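Side-chain contacts in phospholipase C beta (Meleagris gallopavo, PDB 1JAD), which represents the C-terminal part of a beta-type phospholipase C, an elongated bundle of very long helices that pairs with a second copy of itself: residues E53-L56 with Q57-V61; L87-L90 with G91-Y94; A221-E224 with E225-T229. All coordinates share one frame; numbering follows the deposited sequence.

Interaction 1: E53-L56 with Q57-V61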
loop_
_atom_site.group_PDB
_atom_site.type_symbol
_atom_site.label_atom_id
_atom_site.label_comp_id
_atom_site.label_asym_id
_atom_site.label_seq_id
_atom_site.Cartn_x
_atom_site.Cartn_y
_atom_site.Cartn_z
ATOM N N GLU A 53 12.324 31.917 -29.301
ATOM C CA GLU A 53 12.977 32.299 -30.543
ATOM C C GLU A 53 11.878 32.753 -31.498
ATOM O O GLU A 53 11.953 33.811 -32.125
ATOM C CB GLU A 53 13.696 31.075 -31.111
ATOM C CG GLU A 53 14.431 31.280 -32.422
ATOM C CD GLU A 53 15.054 29.981 -32.921
ATOM O OE1 GLU A 53 15.893 29.402 -32.193
ATOM O OE2 GLU A 53 14.701 29.533 -34.034
ATOM N N GLU A 54 10.842 31.934 -31.573
ATOM C CA GLU A 54 9.695 32.172 -32.428
ATOM C C GLU A 54 8.977 33.473 -32.079
ATOM O O GLU A 54 8.279 34.047 -32.910
ATOM C CB GLU A 54 8.758 30.979 -32.298
ATOM C CG GLU A 54 7.620 30.926 -33.272
ATOM C CD GLU A 54 6.964 29.562 -33.266
ATOM O OE1 GLU A 54 5.992 29.363 -34.027
ATOM O OE2 GLU A 54 7.429 28.686 -32.503
ATOM N N LEU A 55 9.161 33.936 -30.849
ATOM C CA LEU A 55 8.542 35.175 -30.385
ATOM C C LEU A 55 9.391 36.379 -30.792
ATOM O O LEU A 55 8.862 37.466 -31.038
ATOM C CB LEU A 55 8.375 35.152 -28.857
ATOM C CG LEU A 55 7.733 36.370 -28.181
ATOM C CD1 LEU A 55 6.340 36.611 -28.751
ATOM C CD2 LEU A 55 7.651 36.139 -26.682
ATOM N N LEU A 56 10.707 36.191 -30.858
ATOM C CA LEU A 56 11.589 37.280 -31.255
ATOM C C LEU A 56 11.471 37.473 -32.764
ATOM O O LEU A 56 11.461 38.601 -33.254
ATOM C CB LEU A 56 13.038 36.977 -30.866
ATOM C CG LEU A 56 13.302 36.785 -29.371
ATOM C CD1 LEU A 56 14.783 36.584 -29.138
ATOM C CD2 LEU A 56 12.821 37.996 -28.600
ATOM N N GLN A 57 11.372 36.368 -33.495
ATOM C CA GLN A 57 11.225 36.435 -34.943
ATOM C C GLN A 57 10.035 37.329 -35.276
ATOM O O GLN A 57 10.115 38.181 -36.155
ATOM C CB GLN A 57 11.003 35.031 -35.519
ATOM C CG GLN A 57 10.602 34.986 -37.001
ATOM C CD GLN A 57 11.597 35.684 -37.927
ATOM O OE1 GLN A 57 11.769 36.907 -37.870
ATOM N NE2 GLN A 57 12.258 34.903 -38.784
ATOM N N LYS A 58 8.938 37.127 -34.555
ATOM C CA LYS A 58 7.721 37.903 -34.746
ATOM C C LYS A 58 7.999 39.397 -34.598
ATOM O O LYS A 58 7.457 40.214 -35.349
ATOM C CB LYS A 58 6.667 37.464 -33.730
ATOM C CG LYS A 58 5.385 38.280 -33.747
ATOM C CD LYS A 58 4.493 37.883 -32.581
ATOM C CE LYS A 58 3.297 38.809 -32.457
ATOM N NZ LYS A 58 2.480 38.521 -31.232
ATOM N N TYR A 59 8.835 39.759 -33.627
ATOM C CA TYR A 59 9.170 41.161 -33.422
ATOM C C TYR A 59 10.266 41.665 -34.342
ATOM O O TYR A 59 10.704 42.806 -34.225
ATOM C CB TYR A 59 9.549 41.430 -31.967
ATOM C CG TYR A 59 8.338 41.585 -31.087
ATOM C CD1 TYR A 59 7.475 40.512 -30.853
ATOM C CD2 TYR A 59 8.008 42.830 -30.550
ATOM C CE1 TYR A 59 6.309 40.677 -30.109
ATOM C CE2 TYR A 59 6.847 43.007 -29.807
ATOM C CZ TYR A 59 5.999 41.930 -29.592
ATOM O OH TYR A 59 4.829 42.120 -28.887
ATOM N N SER A 60 10.711 40.805 -35.251
ATOM C CA SER A 60 11.730 41.186 -36.221
ATOM C C SER A 60 10.918 41.912 -37.283
ATOM O O SER A 60 11.255 43.015 -37.711
ATOM C CB SER A 60 12.366 39.948 -36.852
ATOM O OG SER A 60 12.716 38.991 -35.874
ATOM N N VAL A 61 9.834 41.257 -37.691
ATOM C CA VAL A 61 8.919 41.777 -38.691
ATOM C C VAL A 61 8.278 43.072 -38.195
ATOM O O VAL A 61 8.371 44.109 -38.850
ATOM C CB VAL A 61 7.802 40.741 -38.996
ATOM C CG1 VAL A 61 6.852 41.277 -40.051
ATOM C CG2 VAL A 61 8.421 39.440 -39.461
#
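Leu-56 and Ser-60 meet one turn apart near the C-terminal end of helix 28-64, where the hydroxyl OG of Ser-60 lies 2.9 Å from Leu-56 O. This hydroxyl has rival acceptors: Ser-60 OG is also 2.7 Å from Gln-57 O and 3.0 Å from Gln-57 OE1, and its one proton cannot be assigned among them. The rotation of Ser-60 (chi1 -47°) sets OG beside its own backbone N, over the preceding turn. Gln-57 joins the group because its chain bends at chi2 (57°), which carries the amide oxygen back to the serine. Weak hydrogen bonds also link Tyr-241 OH, on helix 161-245, with Leu-56 O and with Ser-60 OG.

The backbone is uneven here. Gln-57 N donates to Glu-53 O at 3.0 Å and nearly straight (165°), as in a regular alpha-helix. Tyr-59 N, by contrast, divides weakly between Leu-55 O at 3.5 Å and Leu-56 O at 2.9 Å. Leu-55 O also meets the edge of the Tyr-59 ring near its plane, 3.4 Å from Tyr-59 CD1. Beyond this carbonyl, Leu-55 CD1 packs 4.3 Å from Tyr-59 CE1.

Tyr-59 OH is satisfied by a hydrogen bond with Glu-86 OE2 of helix 75-155, and Lys-58 NZ reaches the other oxygen of that carboxylate in a long, weak ion pair. The chemistry thus implies two polar ties to the bundle: one through Glu-86, sound from Tyr-59 and weak from Lys-58, the other through two weak bonds with Tyr-241, made at Leu-56 O and Ser-60 OG.

Interaction 2: L87-L90 with G91-Y94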
loop_
_atom_site.group_PDB
_atom_site.type_symbol
_atom_site.label_atom_id
_atom_site.label_comp_id
_atom_site.label_asym_id
_atom_site.label_seq_id
_atom_site.Cartn_x
_atom_site.Cartn_y
_atom_site.Cartn_z
ATOM N N LEU A 87 7.326 38.158 -23.280
ATOM C CA LEU A 87 8.407 37.295 -22.844
ATOM C C LEU A 87 8.138 36.966 -21.382
ATOM O O LEU A 87 8.273 35.823 -20.969
ATOM C CB LEU A 87 9.764 37.987 -22.994
ATOM C CG LEU A 87 10.280 38.120 -24.434
ATOM C CD1 LEU A 87 11.577 38.926 -24.423
ATOM C CD2 LEU A 87 10.501 36.733 -25.047
ATOM N N ILE A 88 7.751 37.970 -20.601
ATOM C CA ILE A 88 7.437 37.738 -19.198
ATOM C C ILE A 88 6.362 36.651 -19.117
ATOM O O ILE A 88 6.543 35.637 -18.434
ATOM C CB ILE A 88 6.896 39.007 -18.518
ATOM C CG1 ILE A 88 8.003 40.054 -18.390
ATOM C CG2 ILE A 88 6.336 38.658 -17.139
ATOM C CD1 ILE A 88 9.092 39.667 -17.431
ATOM N N HIS A 89 5.245 36.859 -19.813
ATOM C CA HIS A 89 4.178 35.871 -19.805
ATOM C C HIS A 89 4.672 34.516 -20.262
ATOM O O HIS A 89 4.303 33.490 -19.689
ATOM C CB HIS A 89 3.000 36.328 -20.665
ATOM C CG HIS A 89 2.179 37.404 -20.024
ATOM N ND1 HIS A 89 1.022 37.899 -20.587
ATOM C CD2 HIS A 89 2.342 38.069 -18.854
ATOM C CE1 HIS A 89 0.508 38.821 -19.791
ATOM N NE2 HIS A 89 1.288 38.944 -18.732
ATOM N N LEU A 90 5.513 34.498 -21.289
ATOM C CA LEU A 90 6.057 33.228 -21.764
ATOM C C LEU A 90 6.861 32.573 -20.643
ATOM O O LEU A 90 6.845 31.354 -20.483
ATOM C CB LEU A 90 6.978 33.440 -22.966
ATOM C CG LEU A 90 7.657 32.140 -23.394
ATOM C CD1 LEU A 90 6.590 31.135 -23.777
ATOM C CD2 LEU A 90 8.612 32.390 -24.543
ATOM N N GLY A 91 7.577 33.391 -19.878
ATOM C CA GLY A 91 8.368 32.862 -18.784
ATOM C C GLY A 91 7.465 32.271 -17.720
ATOM O O GLY A 91 7.722 31.177 -17.204
ATOM N N GLU A 92 6.391 32.992 -17.408
ATOM C CA GLU A 92 5.434 32.554 -16.395
ATOM C C GLU A 92 4.823 31.188 -16.693
ATOM O O GLU A 92 4.784 30.322 -15.816
ATOM C CB GLU A 92 4.316 33.596 -16.225
ATOM C CG GLU A 92 4.787 34.930 -15.617
ATOM C CD GLU A 92 3.667 35.968 -15.473
ATOM O OE1 GLU A 92 3.906 37.017 -14.836
ATOM O OE2 GLU A 92 2.550 35.746 -15.998
ATOM N N GLU A 93 4.360 30.980 -17.924
ATOM C CA GLU A 93 3.749 29.704 -18.265
ATOM C C GLU A 93 4.817 28.619 -18.397
ATOM O O GLU A 93 4.578 27.462 -18.054
ATOM C CB GLU A 93 2.947 29.817 -19.573
ATOM C CG GLU A 93 1.713 28.882 -19.664
ATOM C CD GLU A 93 2.032 27.393 -19.447
ATOM O OE1 GLU A 93 2.817 26.818 -20.237
ATOM O OE2 GLU A 93 1.487 26.799 -18.485
ATOM N N TYR A 94 5.995 28.999 -18.888
ATOM C CA TYR A 94 7.095 28.053 -19.069
ATOM C C TYR A 94 7.586 27.419 -17.759
ATOM O O TYR A 94 7.670 26.189 -17.635
ATOM C CB TYR A 94 8.275 28.743 -19.761
ATOM C CG TYR A 94 9.533 27.891 -19.824
ATOM C CD1 TYR A 94 9.558 26.690 -20.538
ATOM C CD2 TYR A 94 10.686 28.265 -19.126
ATOM C CE1 TYR A 94 10.697 25.879 -20.550
ATOM C CE2 TYR A 94 11.830 27.462 -19.131
ATOM C CZ TYR A 94 11.827 26.268 -19.840
ATOM O OH TYR A 94 12.939 25.446 -19.804
#
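From Leu-87 to Tyr-94 the backbone is regular alpha-helix: the N-H groups of Gly-91, Glu-92, Glu-93 and Tyr-94 each donate to the carbonyl four residues earlier, the second of them joining Glu-92 N to Ile-88 O at 2.8 Å. This piece of helix 75-155 runs antiparallel to helices 28-64 and 161-245 in the bundle. Leu-87 turns its side chain into it, packing on Leu-55 of the one and on Met-237 and Val-238 of the other.

Glu-92 makes the main side-chain contacts. Its CG stands beside its own backbone N (chi1 -67°), which lays that atom 3.4 Å from Ile-88 O. The rest of the chain extends back along the helix, and its carboxylate touches two residues: OE1 lies 3.7 Å from Ile-88 CG2, while OE2 lies 3.7 Å from His-89 CD2. His-89 and Glu-92 run side by side in the same direction, with ring and carboxylate planes 29° apart. His-89 NE2 and Glu-92 OE2 stay 4.4 Å apart, not in direct contact.

In the second subunit, Glu-144 packs on His-89 and His-175 on Glu-92. At the far end, Tyr-94 CB presses to 3.1 Å from Leu-90 O.

Interaction 3: A221-E224 with E225-T229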
loop_
_atom_site.group_PDB
_atom_site.type_symbol
_atom_site.label_atom_id
_atom_site.label_comp_id
_atom_site.label_asym_id
_atom_site.label_seq_id
_atom_site.Cartn_x
_atom_site.Cartn_y
_atom_site.Cartn_z
ATOM N N ALA A 221 10.297 25.382 -5.310
ATOM C CA ALA A 221 11.366 26.304 -4.925
ATOM C C ALA A 221 11.996 26.909 -6.174
ATOM O O ALA A 221 12.270 28.103 -6.241
ATOM C CB ALA A 221 12.419 25.566 -4.113
ATOM N N GLU A 222 12.225 26.063 -7.166
ATOM C CA GLU A 222 12.806 26.503 -8.416
ATOM C C GLU A 222 11.855 27.509 -9.066
ATOM O O GLU A 222 12.250 28.627 -9.397
ATOM C CB GLU A 222 13.015 25.291 -9.316
ATOM C CG GLU A 222 13.432 25.607 -10.721
ATOM C CD GLU A 222 13.565 24.356 -11.545
ATOM O OE1 GLU A 222 12.587 23.580 -11.587
ATOM O OE2 GLU A 222 14.639 24.150 -12.152
ATOM N N TYR A 223 10.598 27.113 -9.233
ATOM C CA TYR A 223 9.608 27.990 -9.836
ATOM C C TYR A 223 9.676 29.380 -9.217
ATOM O O TYR A 223 9.839 30.383 -9.922
ATOM C CB TYR A 223 8.205 27.416 -9.656
ATOM C CG TYR A 223 7.115 28.370 -10.072
ATOM C CD1 TYR A 223 6.920 28.704 -11.415
ATOM C CD2 TYR A 223 6.316 28.989 -9.112
ATOM C CE1 TYR A 223 5.954 29.638 -11.789
ATOM C CE2 TYR A 223 5.349 29.921 -9.469
ATOM C CZ TYR A 223 5.172 30.244 -10.806
ATOM O OH TYR A 223 4.225 31.183 -11.137
ATOM N N GLU A 224 9.551 29.445 -7.896
ATOM C CA GLU A 224 9.612 30.726 -7.201
ATOM C C GLU A 224 10.857 31.507 -7.619
ATOM O O GLU A 224 10.773 32.656 -8.062
ATOM C CB GLU A 224 9.634 30.505 -5.688
ATOM C CG GLU A 224 8.390 29.819 -5.138
ATOM C CD GLU A 224 8.542 29.443 -3.673
ATOM O OE1 GLU A 224 8.679 30.354 -2.828
ATOM O OE2 GLU A 224 8.537 28.232 -3.369
ATOM N N GLU A 225 12.013 30.869 -7.486
ATOM C CA GLU A 225 13.276 31.503 -7.835
ATOM C C GLU A 225 13.180 32.102 -9.234
ATOM O O GLU A 225 13.235 33.320 -9.400
ATOM C CB GLU A 225 14.406 30.471 -7.783
ATOM C CG GLU A 225 15.801 31.056 -7.610
ATOM C CD GLU A 225 16.242 31.970 -8.746
ATOM O OE1 GLU A 225 15.577 33.001 -8.989
ATOM O OE2 GLU A 225 17.271 31.661 -9.388
ATOM N N LYS A 226 13.035 31.233 -10.230
ATOM C CA LYS A 226 12.931 31.636 -11.627
ATOM C C LYS A 226 12.071 32.876 -11.848
ATOM O O LYS A 226 12.462 33.802 -12.571
ATOM C CB LYS A 226 12.359 30.485 -12.454
ATOM C CG LYS A 226 13.241 29.262 -12.513
ATOM C CD LYS A 226 14.537 29.558 -13.240
ATOM C CE LYS A 226 15.380 28.299 -13.385
ATOM N NZ LYS A 226 16.614 28.556 -14.181
ATOM N N LEU A 227 10.903 32.887 -11.215
ATOM C CA LEU A 227 9.956 33.988 -11.353
ATOM C C LEU A 227 10.472 35.323 -10.794
ATOM O O LEU A 227 10.164 36.388 -11.325
ATOM C CB LEU A 227 8.638 33.609 -10.668
ATOM C CG LEU A 227 7.395 34.396 -11.078
ATOM C CD1 LEU A 227 7.124 34.122 -12.550
ATOM C CD2 LEU A 227 6.190 33.976 -10.246
ATOM N N LYS A 228 11.260 35.260 -9.728
ATOM C CA LYS A 228 11.798 36.459 -9.092
ATOM C C LYS A 228 12.890 37.135 -9.925
ATOM O O LYS A 228 13.104 38.344 -9.824
ATOM C CB LYS A 228 12.307 36.094 -7.687
ATOM C CG LYS A 228 11.173 35.589 -6.773
ATOM C CD LYS A 228 11.657 34.800 -5.553
ATOM C CE LYS A 228 12.463 35.638 -4.582
ATOM N NZ LYS A 228 12.899 34.819 -3.418
ATOM N N THR A 229 13.575 36.360 -10.755
ATOM C CA THR A 229 14.621 36.916 -11.601
ATOM C C THR A 229 14.106 37.148 -13.012
ATOM O O THR A 229 14.708 37.898 -13.777
ATOM C CB THR A 229 15.837 35.983 -11.692
ATOM O OG1 THR A 229 15.413 34.688 -12.143
ATOM C CG2 THR A 229 16.530 35.875 -10.346
#
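Lys-226 N donates to Glu-222 O at 2.8 Å, with the donor almost exactly in line with the carbonyl bond (C=O...N angle 177°). The side chain of Lys-226 closes on the same oxygen: its first torsion places CG beside the backbone N, and Lys-226 CG ends 3.3 Å from Glu-222 O. From there the lysine crosses the glutamate obliquely, their CG atoms 4.1 Å apart. Opposite charges do not meet in this pair, since Glu-222 OE2 and Lys-226 NZ are 5.2 Å apart. The glutamate has a stronger partner in Lys-102 of helix 75-155, whose NZ forms a salt bridge with OE1.

All of this lies within helix 161-245, which here runs antiparallel to helix 75-155 in the long helical bundle, and where residues three or four apart share a face. Tyr-223 and Leu-227, four apart, are the buried pair here. Their side chains run side by side and point the same way, and Leu-227 CD2 reaches the phenol end of the ring, 3.5 Å from Tyr-223 OH. With chi1 171°, the tyrosine sends its ring away from its own backbone N, alongside the leucine. His-95 and Arg-99 of helix 75-155 touch the tyrosine, while Val-180 of the second subunit packs on Leu-227.

The same valine of the second subunit also touches Glu-224 and Lys-228. Lys-228 N bonds to Glu-224 O at 3.1 Å, less straight at 145° about the hydrogen. The aliphatic part of the lysine folds over this oxygen too, bringing Lys-228 CG 3.2 Å from Glu-224 O, whereas Lys-228 NZ stays 6.2 Å from Glu-224 OE1.

In the fold
The three interactions sample one helix each, at the same side of the chain's centre, and interaction 2 sits as the intermediary. Its centre is 15 Å from that of interaction 1 and 12 Å from that of interaction 3, whereas interactions 1 and 3 lie 25 Å apart between centres and about 14 Å between nearest atoms. The joints are packing contacts: Leu-55 of interaction 1 packs against Leu-87, and Glu-92 of interaction 2 uses the aliphatic part of its chain, its CG meeting Leu-227 CD1 at 3.9 Å. Interactions 2 and 3 both also touch the second subunit, so this helix pair contributes to the dimer interface, while interaction 1 makes no such contact.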